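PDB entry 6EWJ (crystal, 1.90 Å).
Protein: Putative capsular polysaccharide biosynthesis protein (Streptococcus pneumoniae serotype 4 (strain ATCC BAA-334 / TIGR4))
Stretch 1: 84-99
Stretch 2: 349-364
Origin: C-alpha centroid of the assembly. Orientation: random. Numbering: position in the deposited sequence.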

# COMPACT_ATOMS: atom_id res chain seq x y z
N ILE A 84 -22.77 7.15 -1.39
CA ILE A 84 -23.71 6.14 -1.80
C ILE A 84 -23.00 5.01 -2.55
O ILE A 84 -22.21 5.25 -3.47
CB ILE A 84 -24.84 6.75 -2.66
CG1 ILE A 84 -25.79 7.52 -1.75
CG2 ILE A 84 -25.57 5.67 -3.41
CD1 ILE A 84 -26.84 8.36 -2.43
N VAL A 85 -23.34 3.79 -2.19
CA VAL A 85 -22.83 2.60 -2.84
C VAL A 85 -23.98 1.60 -3.04
O VAL A 85 -24.93 1.60 -2.26
CB VAL A 85 -21.76 1.87 -2.03
CG1 VAL A 85 -20.55 2.75 -1.89
CG2 VAL A 85 -22.24 1.45 -0.62
N PRO A 86 -23.87 0.72 -4.04
CA PRO A 86 -24.85 -0.35 -4.12
C PRO A 86 -24.76 -1.33 -2.98
O PRO A 86 -23.67 -1.54 -2.43
CB PRO A 86 -24.54 -1.04 -5.44
CG PRO A 86 -23.64 -0.11 -6.22
CD PRO A 86 -22.91 0.67 -5.16
N ALA A 87 -25.91 -1.92 -2.62
CA ALA A 87 -25.98 -2.99 -1.63
C ALA A 87 -25.34 -4.27 -2.17
O ALA A 87 -24.81 -5.08 -1.38
CB ALA A 87 -27.41 -3.22 -1.20
N MET A 88 -25.27 -4.38 -3.50
CA MET A 88 -24.70 -5.51 -4.21
C MET A 88 -23.37 -5.07 -4.80
O MET A 88 -23.29 -4.55 -5.92
CB MET A 88 -25.66 -6.01 -5.30
CG MET A 88 -25.07 -7.00 -6.33
SD MET A 88 -24.36 -8.43 -5.53
CE MET A 88 -25.81 -9.00 -4.67
N THR A 89 -22.30 -5.24 -4.02
CA THR A 89 -20.94 -5.01 -4.51
C THR A 89 -19.92 -5.70 -3.60
O THR A 89 -20.28 -6.30 -2.59
CB THR A 89 -20.61 -3.52 -4.62
OG1 THR A 89 -19.34 -3.35 -5.27
CG2 THR A 89 -20.58 -2.84 -3.28
N TYR A 90 -18.65 -5.63 -4.01
CA TYR A 90 -17.57 -6.14 -3.22
C TYR A 90 -17.29 -5.23 -2.01
O TYR A 90 -17.45 -4.01 -2.11
CB TYR A 90 -16.31 -6.24 -4.09
CG TYR A 90 -15.13 -6.91 -3.39
CD1 TYR A 90 -15.23 -8.20 -2.85
CD2 TYR A 90 -13.88 -6.29 -3.36
CE1 TYR A 90 -14.13 -8.82 -2.22
CE2 TYR A 90 -12.79 -6.90 -2.71
CZ TYR A 90 -12.92 -8.15 -2.15
OH TYR A 90 -11.79 -8.74 -1.56
N THR A 91 -16.83 -5.81 -0.89
CA THR A 91 -16.59 -5.00 0.29
C THR A 91 -15.70 -3.74 0.06
O THR A 91 -15.94 -2.70 0.67
CB THR A 91 -15.99 -5.81 1.47
OG1 THR A 91 -15.84 -4.95 2.59
CG2 THR A 91 -14.65 -6.45 1.12
N ALA A 92 -14.66 -3.88 -0.77
CA ALA A 92 -13.72 -2.81 -1.04
C ALA A 92 -14.36 -1.50 -1.60
O ALA A 92 -13.81 -0.42 -1.33
CB ALA A 92 -12.64 -3.30 -1.94
N SER A 93 -15.50 -1.60 -2.29
CA SER A 93 -16.22 -0.40 -2.75
C SER A 93 -16.69 0.45 -1.56
O SER A 93 -16.86 1.65 -1.70
CB SER A 93 -17.44 -0.73 -3.66
OG SER A 93 -17.21 -1.83 -4.55
N CYS A 94 -16.96 -0.19 -0.43
CA CYS A 94 -17.56 0.42 0.73
C CYS A 94 -16.60 0.70 1.87
O CYS A 94 -16.74 1.72 2.57
CB CYS A 94 -18.69 -0.49 1.21
SG CYS A 94 -19.81 0.34 2.39
N SER A 95 -15.66 -0.21 2.10
CA SER A 95 -14.72 -0.08 3.20
C SER A 95 -13.94 1.22 3.16
O SER A 95 -13.68 1.82 4.20
CB SER A 95 -13.72 -1.23 3.19
OG SER A 95 -12.96 -1.25 2.01
N VAL A 96 -13.63 1.69 1.97
CA VAL A 96 -12.88 2.96 1.85
C VAL A 96 -13.65 4.16 2.37
O VAL A 96 -13.06 5.15 2.77
CB VAL A 96 -12.40 3.21 0.39
CG1 VAL A 96 -11.48 2.08 -0.12
CG2 VAL A 96 -13.54 3.42 -0.55
N ILE A 97 -14.99 4.09 2.33
CA ILE A 97 -15.85 5.14 2.85
C ILE A 97 -15.62 5.23 4.34
O ILE A 97 -15.43 6.34 4.89
CB ILE A 97 -17.33 4.85 2.58
CG1 ILE A 97 -17.58 4.72 1.06
CG2 ILE A 97 -18.19 5.95 3.18
CD1 ILE A 97 -18.89 4.08 0.70
N THR A 98 -15.55 4.08 4.99
CA THR A 98 -15.34 4.07 6.44
C THR A 98 -13.90 4.51 6.75
O THR A 98 -13.66 5.15 7.78
CB THR A 98 -15.66 2.72 7.10
OG1 THR A 98 -14.73 1.73 6.67
CG2 THR A 98 -17.08 2.26 6.73
N HIS A 99 -12.96 4.19 5.86
CA HIS A 99 -11.58 4.60 6.07
C HIS A 99 -11.39 6.09 6.19
O HIS A 99 -10.61 6.55 7.05
CB HIS A 99 -10.65 4.10 4.98
CG HIS A 99 -10.50 2.62 4.95
ND1 HIS A 99 -9.74 1.97 4.01
CD2 HIS A 99 -11.02 1.65 5.75
CE1 HIS A 99 -9.80 0.67 4.20
NE2 HIS A 99 -10.61 0.44 5.24
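Stretch 2 349-364: VHYKPLPLLTAYKNLG

Stretch 2 packs against the loop and first helical turns of stretch 1, and the two segments together bury 672 Å². Leu354, in a short 3-10 segment (354-356), forms the apolar centre. Its side chain (chi1 m, chi2 t) starts sideways but ends nearer stretch 1, where CD1 lies 3.7 Å from Cys94 CB, 3.8 Å from Thr89 CG2 and 4.5 Å from Val85 CG2, while CD2 sits 3.8 Å from Thr91 CA and 3.3 Å from Thr89 O. Beside this pocket, Met88 folds through a t, p, p side chain so that CE reaches Pro353 CG at 4.0 Å and Tyr351 O at 3.2 Å; its SD lies 4.0 Å from Tyr351 CB, near the plane of that ring. Tyr351, which follows a cis peptide bond, lays one ring face over the backbone of Thr89 and Tyr90, with CD2 3.8 Å from Thr89 C and CZ 3.6 Å from Tyr90 CB. The two tyrosine rings meet obliquely, centroids 5.8 Å apart and planes at 35°.

The segments run in roughly opposed senses only at the crossing, where Met88 CA is 4.7 Å from Pro353 CA and Thr89 CA 6.3 Å from Tyr351 CA. Beyond it, the helix that begins at Thr358 lies more loosely along the helix that ends the first stretch, in the same general sense: Ser95 CA is 9.2 Å from Ala359 CA, and Thr98 CG2 touches Leu363 CD1 at 4.1 Å. Between these helices Tyr360 points toward stretch 1, its CE1 3.6 Å from Cys94 SG.

Polar contacts complete the interface. At its centre Leu354 N donates to Ala87 O (2.9 Å, 162°). Thr91 OG1 and Tyr360 OH share a 2.7 Å hydrogen bond. A water bridges the backbones, donating to both: its O lies 2.6 Å from Thr89 O and 2.8 Å from Lys352 O.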

# COMPACT_ATOMS: atom_id res chain seq x y z
N VAL A 349 -19.27 -16.82 -6.29
CA VAL A 349 -20.49 -16.05 -6.06
C VAL A 349 -20.09 -14.60 -5.97
O VAL A 349 -19.23 -14.23 -5.16
CB VAL A 349 -21.30 -16.49 -4.80
CG1 VAL A 349 -22.46 -15.53 -4.54
CG2 VAL A 349 -21.80 -17.90 -4.94
N HIS A 350 -20.69 -13.79 -6.83
CA HIS A 350 -20.51 -12.34 -6.82
C HIS A 350 -21.89 -11.71 -6.76
O HIS A 350 -22.59 -11.65 -7.81
CB HIS A 350 -19.81 -11.87 -8.08
CG HIS A 350 -18.44 -12.44 -8.28
ND1 HIS A 350 -18.25 -13.69 -8.80
CD2 HIS A 350 -17.22 -11.96 -7.98
CE1 HIS A 350 -16.95 -13.95 -8.86
NE2 HIS A 350 -16.31 -12.92 -8.33
N TYR A 351 -22.35 -11.25 -5.60
CA TYR A 351 -21.68 -11.30 -4.29
C TYR A 351 -22.73 -11.42 -3.23
O TYR A 351 -23.90 -11.21 -3.47
CB TYR A 351 -21.00 -9.99 -3.96
CG TYR A 351 -19.85 -9.54 -4.83
CD1 TYR A 351 -18.57 -9.97 -4.57
CD2 TYR A 351 -20.06 -8.66 -5.91
CE1 TYR A 351 -17.49 -9.53 -5.35
CE2 TYR A 351 -18.97 -8.22 -6.69
CZ TYR A 351 -17.68 -8.67 -6.38
OH TYR A 351 -16.55 -8.25 -7.15
N LYS A 352 -22.30 -11.80 -2.02
CA LYS A 352 -23.08 -11.58 -0.84
C LYS A 352 -23.35 -10.10 -0.78
O LYS A 352 -22.43 -9.33 -0.92
CB LYS A 352 -22.29 -11.93 0.41
CG LYS A 352 -22.14 -13.39 0.63
CD LYS A 352 -21.68 -13.64 2.08
CE LYS A 352 -21.73 -15.09 2.39
NZ LYS A 352 -21.11 -15.38 3.73
N PRO A 353 -24.61 -9.67 -0.55
CA PRO A 353 -24.84 -8.25 -0.42
C PRO A 353 -24.12 -7.80 0.86
O PRO A 353 -23.99 -8.58 1.81
CB PRO A 353 -26.36 -8.16 -0.20
CG PRO A 353 -26.88 -9.40 -0.83
CD PRO A 353 -25.86 -10.44 -0.56
N LEU A 354 -23.67 -6.55 0.87
CA LEU A 354 -22.89 -6.02 2.00
C LEU A 354 -23.57 -6.24 3.36
O LEU A 354 -22.88 -6.64 4.27
CB LEU A 354 -22.59 -4.55 1.78
CG LEU A 354 -21.73 -4.31 0.51
CD1 LEU A 354 -21.40 -2.83 0.46
CD2 LEU A 354 -20.41 -5.08 0.44
N PRO A 355 -24.92 -6.07 3.46
CA PRO A 355 -25.61 -6.27 4.72
C PRO A 355 -25.55 -7.68 5.26
O PRO A 355 -25.82 -7.83 6.42
CB PRO A 355 -27.04 -5.87 4.41
CG PRO A 355 -26.92 -4.92 3.28
CD PRO A 355 -25.83 -5.48 2.46
N LEU A 356 -25.12 -8.67 4.46
CA LEU A 356 -24.90 -10.02 5.00
C LEU A 356 -23.61 -10.15 5.79
O LEU A 356 -23.50 -11.06 6.59
CB LEU A 356 -24.92 -11.11 3.92
CG LEU A 356 -26.27 -11.53 3.29
CD1 LEU A 356 -26.08 -12.76 2.40
CD2 LEU A 356 -27.31 -11.82 4.33
N LEU A 357 -22.66 -9.24 5.57
CA LEU A 357 -21.31 -9.31 6.12
C LEU A 357 -21.30 -8.70 7.52
O LEU A 357 -21.90 -7.64 7.75
CB LEU A 357 -20.33 -8.60 5.20
CG LEU A 357 -20.31 -9.02 3.72
CD1 LEU A 357 -19.48 -8.03 2.91
CD2 LEU A 357 -19.87 -10.47 3.49
N THR A 358 -20.67 -9.39 8.45
CA THR A 358 -20.54 -8.91 9.82
C THR A 358 -20.14 -7.45 9.98
O THR A 358 -20.76 -6.74 10.75
CB THR A 358 -19.56 -9.85 10.58
OG1 THR A 358 -20.12 -11.18 10.59
CG2 THR A 358 -19.23 -9.36 12.02
N ALA A 359 -19.15 -7.00 9.24
CA ALA A 359 -18.69 -5.63 9.34
C ALA A 359 -19.79 -4.60 9.13
O ALA A 359 -19.83 -3.58 9.83
CB ALA A 359 -17.55 -5.39 8.35
N TYR A 360 -20.67 -4.86 8.15
CA TYR A 360 -21.71 -3.90 7.79
C TYR A 360 -22.98 -4.09 8.61
O TYR A 360 -23.65 -3.12 8.99
CB TYR A 360 -21.96 -3.95 6.27
CG TYR A 360 -20.68 -3.63 5.53
CD1 TYR A 360 -20.13 -2.38 5.62
CD2 TYR A 360 -19.96 -4.61 4.84
CE1 TYR A 360 -18.93 -2.07 4.97
CE2 TYR A 360 -18.75 -4.32 4.18
CZ TYR A 360 -18.24 -3.05 4.25
OH TYR A 360 -17.03 -2.72 3.64
N LYS A 361 -23.28 -5.34 8.94
CA LYS A 361 -24.25 -5.65 10.01
C LYS A 361 -23.93 -4.83 11.24
O LYS A 361 -24.84 -4.27 11.90
CB LYS A 361 -24.11 -7.14 10.38
CG LYS A 361 -24.97 -8.11 9.60
CD LYS A 361 -24.69 -9.57 10.06
CE LYS A 361 -25.91 -10.42 10.24
NZ LYS A 361 -25.62 -11.88 10.01
N ASN A 362 -22.65 -4.84 11.62
CA ASN A 362 -22.19 -4.14 12.82
C ASN A 362 -22.33 -2.64 12.74
O ASN A 362 -22.35 -1.97 13.75
CB ASN A 362 -20.75 -4.54 13.15
CG ASN A 362 -20.65 -5.92 13.83
OD1 ASN A 362 -21.66 -6.54 14.12
ND2 ASN A 362 -19.43 -6.41 14.02
N LEU A 363 -22.42 -2.10 11.54
CA LEU A 363 -22.72 -0.67 11.32
C LEU A 363 -24.21 -0.36 11.11
O LEU A 363 -24.55 0.73 10.70
CB LEU A 363 -21.88 -0.18 10.14
CG LEU A 363 -20.38 -0.25 10.35
CD1 LEU A 363 -19.65 0.06 9.03
CD2 LEU A 363 -19.87 0.67 11.47
N GLY A 364 -25.08 -1.31 11.40
CA GLY A 364 -26.51 -1.09 11.36
C GLY A 364 -27.20 -1.43 10.05
O GLY A 364 -28.40 -1.21 9.93
O HOH W 1 -19.83 -8.23 -0.90